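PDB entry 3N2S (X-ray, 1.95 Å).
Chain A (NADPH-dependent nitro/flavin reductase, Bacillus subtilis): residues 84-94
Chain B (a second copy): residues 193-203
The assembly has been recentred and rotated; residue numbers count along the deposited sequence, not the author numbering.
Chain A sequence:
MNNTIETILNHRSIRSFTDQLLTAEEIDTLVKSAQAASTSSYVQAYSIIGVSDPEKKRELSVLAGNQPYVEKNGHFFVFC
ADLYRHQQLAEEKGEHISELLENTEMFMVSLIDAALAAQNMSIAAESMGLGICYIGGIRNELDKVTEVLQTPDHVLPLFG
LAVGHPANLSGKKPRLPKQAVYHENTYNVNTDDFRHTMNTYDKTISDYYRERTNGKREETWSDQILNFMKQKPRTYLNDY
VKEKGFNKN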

# COMPACT_ATOMS: atom_id res chain seq x y z
N TYR A 84 -5.58 -12.16 11.97
CA TYR A 84 -5.61 -12.91 13.24
C TYR A 84 -6.50 -12.18 14.25
O TYR A 84 -7.27 -12.81 14.98
N ARG A 85 -6.40 -10.83 14.28
CA ARG A 85 -7.22 -9.96 15.13
C ARG A 85 -8.71 -10.27 14.91
O ARG A 85 -9.46 -10.46 15.87
N HIS A 86 -9.10 -10.40 13.63
CA HIS A 86 -10.46 -10.68 13.16
C HIS A 86 -10.87 -12.11 13.50
O HIS A 86 -11.98 -12.33 13.99
N GLN A 87 -9.94 -13.08 13.33
CA GLN A 87 -10.18 -14.47 13.72
C GLN A 87 -10.49 -14.54 15.23
O GLN A 87 -11.48 -15.14 15.62
N GLN A 88 -9.62 -13.91 16.07
CA GLN A 88 -9.77 -13.92 17.53
C GLN A 88 -10.98 -13.13 18.05
O GLN A 88 -11.63 -13.55 19.01
N LEU A 89 -11.28 -12.00 17.40
CA LEU A 89 -12.43 -11.12 17.67
C LEU A 89 -13.71 -11.99 17.56
O LEU A 89 -14.54 -11.97 18.47
N ALA A 90 -13.81 -12.79 16.50
CA ALA A 90 -14.95 -13.66 16.23
C ALA A 90 -15.03 -14.81 17.25
O ALA A 90 -16.14 -15.11 17.72
N GLU A 91 -13.87 -15.40 17.64
CA GLU A 91 -13.82 -16.47 18.65
C GLU A 91 -14.35 -16.01 20.00
O GLU A 91 -14.96 -16.80 20.72
N GLU A 92 -14.15 -14.72 20.33
CA GLU A 92 -14.65 -14.10 21.56
C GLU A 92 -16.19 -14.08 21.58
O GLU A 92 -16.78 -14.11 22.66
N LYS A 93 -16.81 -14.05 20.40
CA LYS A 93 -18.26 -14.03 20.20
C LYS A 93 -18.80 -15.43 19.87
O LYS A 93 -19.95 -15.57 19.47
N GLY A 94 -17.96 -16.44 20.06
CA GLY A 94 -18.33 -17.83 19.80
C GLY A 94 -18.38 -18.23 18.34
O GLY A 94 -18.94 -19.27 18.01
N ASP B 193 -4.86 -9.51 27.33
CA ASP B 193 -4.50 -8.24 26.70
C ASP B 193 -5.43 -7.98 25.52
O ASP B 193 -5.94 -6.87 25.40
N PHE B 194 -5.68 -9.01 24.69
CA PHE B 194 -6.56 -8.93 23.53
C PHE B 194 -7.99 -8.54 23.94
O PHE B 194 -8.55 -7.60 23.38
N ARG B 195 -8.56 -9.25 24.93
CA ARG B 195 -9.92 -8.98 25.41
C ARG B 195 -10.08 -7.59 25.96
O ARG B 195 -11.09 -6.96 25.67
N HIS B 196 -9.11 -7.11 26.75
CA HIS B 196 -9.12 -5.78 27.36
C HIS B 196 -9.09 -4.67 26.30
O HIS B 196 -9.84 -3.70 26.39
N THR B 197 -8.21 -4.81 25.28
CA THR B 197 -8.08 -3.82 24.20
C THR B 197 -9.33 -3.82 23.32
O THR B 197 -9.82 -2.74 22.97
N MSE B 198 -9.84 -5.01 22.96
CA MSE B 198 -11.04 -5.14 22.13
C MSE B 198 -12.30 -4.64 22.84
O MSE B 198 -13.15 -4.04 22.19
N ASN B 199 -12.41 -4.86 24.17
CA ASN B 199 -13.55 -4.37 24.97
C ASN B 199 -13.53 -2.84 25.00
O ASN B 199 -14.57 -2.22 24.82
N THR B 200 -12.34 -2.25 25.21
CA THR B 200 -12.14 -0.80 25.23
C THR B 200 -12.55 -0.20 23.87
O THR B 200 -13.31 0.77 23.82
N TYR B 201 -12.04 -0.81 22.77
CA TYR B 201 -12.35 -0.33 21.42
C TYR B 201 -13.81 -0.48 21.09
O TYR B 201 -14.39 0.46 20.54
N ASP B 202 -14.41 -1.64 21.44
CA ASP B 202 -15.83 -1.88 21.20
C ASP B 202 -16.74 -0.84 21.86
O ASP B 202 -17.75 -0.47 21.26
N LYS B 203 -16.36 -0.37 23.07
CA LYS B 203 -17.08 0.67 23.80
C LYS B 203 -16.89 2.02 23.11
O LYS B 203 -17.86 2.76 22.94

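Packing of helix 84-92 of chain A against helix 193-203 of chain B in the NADPH-dependent nitro/flavin reductase. The two helices cross almost at right angles (85°), their axes 11.1 Å apart at closest approach, and the two stretches bury 382 Å² in all. Its centre is Phe B194, a knob whose side chain (chi1 t) points toward chain A and sits among Arg A85, Gln A88, Leu A89 and Glu A92.

Tyr A84 (t) sets out sideways; its ring end comes nearer but stays outside contact range. Arg A85 also sets out sideways, with chi1 and chi2 both t and chi3 m. Its backbone O lies 3.3 Å from Phe B194 CZ, at the edge of the ring, while its CG is 4.2 Å from Phe B194 CE1 and 4.4 Å from SE of the selenomethionine Met B198; NH1 and NH2 are hydrogen-bonded elsewhere in the structure. His A86 (m) points away, and Gln A87 (t) makes no contact.

Gln A88 starts toward chain B, but its m, m rotamer leads the amide away. What remains at the interface is the aliphatic base: CB lies over one face of the Phe B194 ring, 3.9 Å from the centroid and 28° off the ring normal, a CH-pi contact. Leu A89 (t, t) is directed sideways and touches two residues, with CB 4.3 Å from Phe B194 CZ and CD1 4.1 Å from Met B198 CE. Met B198 itself points toward chain A, and its m, m, m rotamer brings its end to the leucine. Ala A90 and Glu A91 are out of reach.

Glu A92 (m, m) points toward chain B and joins apolar and polar contacts: its CG meets the edge of the Phe B194 ring at CE2 (4.3 Å), and its carboxylate forms a salt bridge with Arg B195. That arginine leaves its helix sideways, but its m, t, t chain brings the guanidinium nearer, presenting its edge to the acid. Arg B195 NE donates to Glu A92 OE2 at 2.9 Å with a nearly straight angle of 166°, and to Glu A92 OE1 at 2.8 Å in a weak, bent bond of 125°, so one N-H serves both oxygens.

Beyond the helix, Lys A93 (m, m, t, m) starts sideways and curls its end nearer; its NZ stops 4.4 Å from Asp B202 OD2, opposite charges too far apart for a salt bridge. Gly A94, with positive phi, makes no contact.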

# COMPACT_ATOMS: atom_id res chain seq x y z
CB TYR A 84 -4.20 -13.10 13.77
CG TYR A 84 -4.10 -13.70 15.15
CD1 TYR A 84 -4.11 -15.08 15.33
CD2 TYR A 84 -3.93 -12.90 16.28
CE1 TYR A 84 -3.98 -15.65 16.60
CE2 TYR A 84 -3.79 -13.46 17.55
CZ TYR A 84 -3.80 -14.84 17.71
OH TYR A 84 -3.69 -15.39 18.96
CB ARG A 85 -6.92 -8.49 14.77
CG ARG A 85 -7.73 -7.43 15.55
CD ARG A 85 -7.36 -6.00 15.18
NE ARG A 85 -5.94 -5.74 15.45
CZ ARG A 85 -5.03 -5.47 14.52
NH1 ARG A 85 -5.39 -5.35 13.24
NH2 ARG A 85 -3.75 -5.30 14.85
CB HIS A 86 -10.57 -10.33 11.65
CG HIS A 86 -9.95 -9.00 11.35
ND1 HIS A 86 -8.56 -8.84 11.25
CD2 HIS A 86 -10.53 -7.78 11.26
CE1 HIS A 86 -8.36 -7.54 11.07
NE2 HIS A 86 -9.51 -6.87 11.06
CB GLN A 87 -8.95 -15.34 13.43
CG GLN A 87 -9.20 -16.84 13.68
CD GLN A 87 -7.95 -17.66 13.82
OE1 GLN A 87 -6.86 -17.17 14.18
NE2 GLN A 87 -8.09 -18.95 13.57
CB GLN A 88 -8.49 -13.45 18.21
CG GLN A 88 -7.30 -14.42 18.09
CD GLN A 88 -7.45 -15.82 18.68
OE1 GLN A 88 -6.79 -16.76 18.23
NE2 GLN A 88 -8.24 -15.97 19.75
CB LEU A 89 -12.38 -9.99 16.60
CG LEU A 89 -13.54 -9.09 16.30
CD1 LEU A 89 -13.04 -7.87 15.59
CD2 LEU A 89 -14.55 -9.76 15.38
CB ALA A 90 -14.88 -14.20 14.82
CB GLU A 91 -12.41 -17.06 18.79
CG GLU A 91 -12.00 -17.97 17.64
CD GLU A 91 -10.55 -18.43 17.66
OE1 GLU A 91 -9.94 -18.45 18.75
OE2 GLU A 91 -10.03 -18.80 16.58
CB GLU A 92 -14.13 -12.65 21.68
CG GLU A 92 -12.74 -12.55 22.28
CD GLU A 92 -12.53 -13.32 23.57
OE1 GLU A 92 -13.33 -13.13 24.52
OE2 GLU A 92 -11.59 -14.14 23.63
CB LYS A 93 -18.65 -12.99 19.12
CG LYS A 93 -18.14 -11.57 19.38
CD LYS A 93 -18.85 -10.87 20.54
CE LYS A 93 -18.21 -9.55 20.91
NZ LYS A 93 -16.95 -9.73 21.68
CB ASP B 193 -3.04 -8.25 26.20
CG ASP B 193 -1.97 -8.13 27.27
OD1 ASP B 193 -2.31 -7.76 28.42
OD2 ASP B 193 -0.79 -8.36 26.95
CB PHE B 194 -6.56 -10.26 22.76
CG PHE B 194 -7.38 -10.20 21.49
CD1 PHE B 194 -6.83 -9.69 20.31
CD2 PHE B 194 -8.70 -10.63 21.47
CE1 PHE B 194 -7.59 -9.63 19.13
CE2 PHE B 194 -9.46 -10.56 20.30
CZ PHE B 194 -8.90 -10.07 19.14
CB ARG B 195 -10.36 -10.02 26.45
CG ARG B 195 -10.59 -11.38 25.87
CD ARG B 195 -11.37 -12.19 26.89
NE ARG B 195 -11.42 -13.58 26.48
CZ ARG B 195 -11.20 -14.62 27.28
NH1 ARG B 195 -10.90 -14.42 28.56
NH2 ARG B 195 -11.27 -15.85 26.81
CB HIS B 196 -7.92 -5.64 28.31
CG HIS B 196 -7.87 -4.35 29.05
ND1 HIS B 196 -6.97 -3.36 28.71
CD2 HIS B 196 -8.61 -3.93 30.10
CE1 HIS B 196 -7.20 -2.37 29.56
NE2 HIS B 196 -8.18 -2.66 30.41
CB THR B 197 -6.78 -4.07 23.40
OG1 THR B 197 -5.68 -4.09 24.32
CG2 THR B 197 -6.55 -3.06 22.33
CB MSE B 198 -11.19 -6.56 21.57
CG MSE B 198 -10.03 -6.96 20.63
SE MSE B 198 -9.75 -5.71 19.09
CE MSE B 198 -11.65 -5.54 18.61
CB ASN B 199 -13.51 -4.93 26.41
CG ASN B 199 -14.03 -6.33 26.59
OD1 ASN B 199 -14.32 -7.06 25.64
ND2 ASN B 199 -14.13 -6.74 27.84
CB THR B 200 -10.69 -0.46 25.60
OG1 THR B 200 -10.35 -1.05 26.86
CG2 THR B 200 -10.42 1.04 25.64
CB TYR B 201 -11.49 -1.04 20.36
CG TYR B 201 -11.54 -0.38 18.99
CD1 TYR B 201 -11.37 1.00 18.85
CD2 TYR B 201 -11.72 -1.14 17.83
CE1 TYR B 201 -11.39 1.61 17.59
CE2 TYR B 201 -11.70 -0.54 16.56
CZ TYR B 201 -11.54 0.83 16.45
OH TYR B 201 -11.54 1.41 15.20
CB ASP B 202 -16.24 -3.28 21.63
CG ASP B 202 -16.06 -4.29 20.53
OD1 ASP B 202 -15.91 -3.87 19.35
OD2 ASP B 202 -16.11 -5.49 20.83
CB LYS B 203 -16.62 0.73 25.27
CG LYS B 203 -17.50 1.63 26.13
CD LYS B 203 -16.91 1.86 27.51
CE LYS B 203 -17.73 2.82 28.33
NZ LYS B 203 -17.60 4.22 27.86